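Local coordinates for methyltransferase 1 (Methanosarcina barkeri, PDB 2I2X) that transfers the methyl group of methanol to the cob(I)amide bound by its corrinoid-protein partner MtaC, the first step of methanogenesis from methanol, at the interface of chains A and B. Coordinates in Å, arbitrary orientation; residue numbers count along the deposited sequence, not the author numbering. Chains: chain A/B, Methyltransferase 1.

The interface of chains A and B. Residues chain A 298-301, 359-360, 363; chain B 335, 338.
B:Tyr335 lays its ring on the A:Gly300 backbone and runs its hydroxyl into the loop 298-301. At the root of the side chain, CB lies 3.8 Å from the amide oxygen OD1 of A:Asn301. CG, CD2 and CE2 lie against A:Gly300 CA, and CD1 is near both that carbon and A:Asn301 OD1. A:Gly300 CA sits over one face, 3.4 Å from the ring centroid, a CH-pi contact. One edge is turned to A:Asp360: CE1 meets carboxylate oxygen OD1 at 3.4 Å in the ring plane, with the planes of carboxylate and ring 75° apart. The flank of A:Arg363 passes beside the same CE1, its guanidinium steeply inclined to the ring, and its CD lies beside OH. At the tip, the phenol OH probably takes a strained hydrogen bond from A:Gly300 N, 3.1 Å away, whose N-H points at it, though steeply from above the face that A:Gly300 lies over. A:Met299 N is also near OH, but its N-H points elsewhere, so a bond there is doubtful.

A:Asp360 is braced from behind. CG sits anti to its own carbonyl carbon (chi1 -64°), which lets the carboxylate span loop and arginine: OD2 accepts A:Asn301 N at 2.7 Å, nearly along the C-O axis, while OD1 forms a salt bridge with A:Arg363 NE (3.0 Å) from above the carboxylate plane. One helical turn beyond the tyrosine, B:Ala338 CB touches A:Arg363 NH2 at 3.8 Å. As modelled, A:Asn301 OD1 accepts a hydrogen bond from A:Ser359 OG but faces B:Tyr335 O at 2.8 Å, a clash of two acceptors; an amide flip, with the serine hydroxyl accepting, may relieve it, but the structure alone does not decide.

Helix 325-345 carries B:Tyr335 and B:Ala338 on the side facing chain A, and the tyrosine ring lies between loop 298-301 and the C-terminal end of helix 349-361. The two-fold repeats this contact, joining the two MtaB subunits of the heterotetramer.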
ATOM      1  N   VAL A 298      -4.987 -15.406  -3.888  1.00  7.96           N
ATOM      2  CA  VAL A 298      -4.192 -16.365  -4.603  1.00  7.44           C
ATOM      3  C   VAL A 298      -4.512 -16.244  -6.078  1.00  6.68           C
ATOM      4  O   VAL A 298      -4.159 -17.136  -6.877  1.00  5.92           O
ATOM      5  CB  VAL A 298      -4.414 -17.746  -3.982  1.00  8.20           C
ATOM      6  CG1 VAL A 298      -5.662 -18.465  -4.553  1.00  8.06           C
ATOM      7  CG2 VAL A 298      -3.182 -18.563  -4.020  1.00  9.18           C
ATOM      8  N   MET A 299      -5.114 -15.094  -6.433  1.00  5.59           N
ATOM      9  CA  MET A 299      -5.459 -14.775  -7.823  1.00  5.93           C
ATOM     10  C   MET A 299      -5.274 -13.296  -8.161  1.00  5.71           C
ATOM     11  O   MET A 299      -6.142 -12.680  -8.801  1.00  5.96           O
ATOM     12  CB  MET A 299      -6.880 -15.275  -8.199  1.00  7.28           C
ATOM     13  CG  MET A 299      -8.067 -14.818  -7.287  1.00  8.12           C
ATOM     14  SD  MET A 299      -8.039 -15.586  -5.643  1.00 14.00           S
ATOM     15  CE  MET A 299      -9.802 -16.067  -5.553  1.00 12.74           C
ATOM     16  N   GLY A 300      -4.108 -12.742  -7.780  1.00  5.21           N
ATOM     17  CA  GLY A 300      -3.855 -11.307  -7.801  1.00  2.87           C
ATOM     18  C   GLY A 300      -4.087 -10.654  -9.151  1.00  2.94           C
ATOM     19  O   GLY A 300      -4.629  -9.546  -9.200  1.00  2.00           O
ATOM     20  N   ASN A 301      -3.651 -11.330 -10.231  1.00  2.63           N
ATOM     21  CA  ASN A 301      -3.707 -10.793 -11.588  1.00  2.51           C
ATOM     22  C   ASN A 301      -4.895 -11.348 -12.352  1.00  3.01           C
ATOM     23  O   ASN A 301      -5.526 -10.649 -13.136  1.00  3.34           O
ATOM     24  CB  ASN A 301      -2.444 -11.129 -12.379  1.00  3.20           C
ATOM     25  CG  ASN A 301      -1.202 -10.362 -11.921  1.00  4.76           C
ATOM     26  OD1 ASN A 301      -0.169 -10.958 -11.623  1.00  6.09           O
ATOM     27  ND2 ASN A 301      -1.283  -9.050 -11.903  1.00  7.09           N
ATOM     28  N   SER A 359      -1.221 -16.085 -15.591  1.00  7.08           N
ATOM     29  CA  SER A 359      -0.462 -15.750 -14.372  1.00  8.21           C
ATOM     30  C   SER A 359      -0.858 -16.597 -13.158  1.00  7.91           C
ATOM     31  O   SER A 359      -0.008 -17.117 -12.415  1.00  8.34           O
ATOM     32  CB  SER A 359      -0.695 -14.270 -14.046  1.00  8.06           C
ATOM     33  OG  SER A 359      -0.253 -13.948 -12.729  1.00 13.72           O
ATOM     34  N   ASP A 360      -2.154 -16.732 -12.951  1.00  7.61           N
ATOM     35  CA  ASP A 360      -2.650 -17.316 -11.726  1.00  7.46           C
ATOM     36  C   ASP A 360      -3.419 -18.607 -11.940  1.00  8.14           C
ATOM     37  O   ASP A 360      -3.721 -19.274 -10.964  1.00  8.68           O
ATOM     38  CB  ASP A 360      -3.541 -16.307 -10.998  1.00  7.31           C
ATOM     39  CG  ASP A 360      -2.780 -15.065 -10.561  1.00  4.81           C
ATOM     40  OD1 ASP A 360      -1.570 -15.180 -10.332  1.00  2.28           O
ATOM     41  OD2 ASP A 360      -3.388 -13.977 -10.420  1.00  4.18           O
ATOM     42  N   ARG A 363      -1.983 -21.324  -9.814  1.00  6.02           N
ATOM     43  CA  ARG A 363      -1.638 -21.013  -8.459  1.00  6.84           C
ATOM     44  C   ARG A 363      -2.437 -21.809  -7.426  1.00  7.29           C
ATOM     45  O   ARG A 363      -1.878 -22.147  -6.385  1.00  8.01           O
ATOM     46  CB  ARG A 363      -1.790 -19.519  -8.196  1.00  7.20           C
ATOM     47  CG  ARG A 363      -0.805 -18.933  -7.146  1.00  4.95           C
ATOM     48  CD  ARG A 363      -0.936 -17.401  -7.129  1.00  2.25           C
ATOM     49  NE  ARG A 363      -0.265 -16.886  -8.310  1.00  2.13           N
ATOM     50  CZ  ARG A 363       1.056 -16.714  -8.412  1.00  2.00           C
ATOM     51  NH1 ARG A 363       1.883 -17.016  -7.402  1.00  2.00           N
ATOM     52  NH2 ARG A 363       1.549 -16.289  -9.549  1.00  2.00           N
TER
ATOM     53  N   TYR B 335       3.264 -10.083  -7.636  1.00  5.11           N
ATOM     54  CA  TYR B 335       2.257 -10.324  -8.651  1.00  5.21           C
ATOM     55  C   TYR B 335       2.588  -9.528  -9.916  1.00  5.27           C
ATOM     56  O   TYR B 335       2.429 -10.050 -11.028  1.00  5.79           O
ATOM     57  CB  TYR B 335       0.844  -9.973  -8.142  1.00  5.78           C
ATOM     58  CG  TYR B 335       0.044 -11.084  -7.497  1.00  3.99           C
ATOM     59  CD1 TYR B 335      -0.259 -12.250  -8.201  1.00  4.12           C
ATOM     60  CD2 TYR B 335      -0.442 -10.947  -6.197  1.00  5.49           C
ATOM     61  CE1 TYR B 335      -1.017 -13.264  -7.633  1.00  5.59           C
ATOM     62  CE2 TYR B 335      -1.203 -11.983  -5.576  1.00  5.64           C
ATOM     63  CZ  TYR B 335      -1.484 -13.128  -6.314  1.00  6.30           C
ATOM     64  OH  TYR B 335      -2.233 -14.127  -5.764  1.00  3.25           O
ATOM     65  N   ALA B 338       4.926 -11.525 -11.560  1.00  4.56           N
ATOM     66  CA  ALA B 338       4.288 -12.709 -12.188  1.00  4.77           C
ATOM     67  C   ALA B 338       3.674 -12.432 -13.571  1.00  4.56           C
ATOM     68  O   ALA B 338       3.762 -13.263 -14.484  1.00  4.26           O
ATOM     69  CB  ALA B 338       3.261 -13.356 -11.271  1.00  4.32           C
TER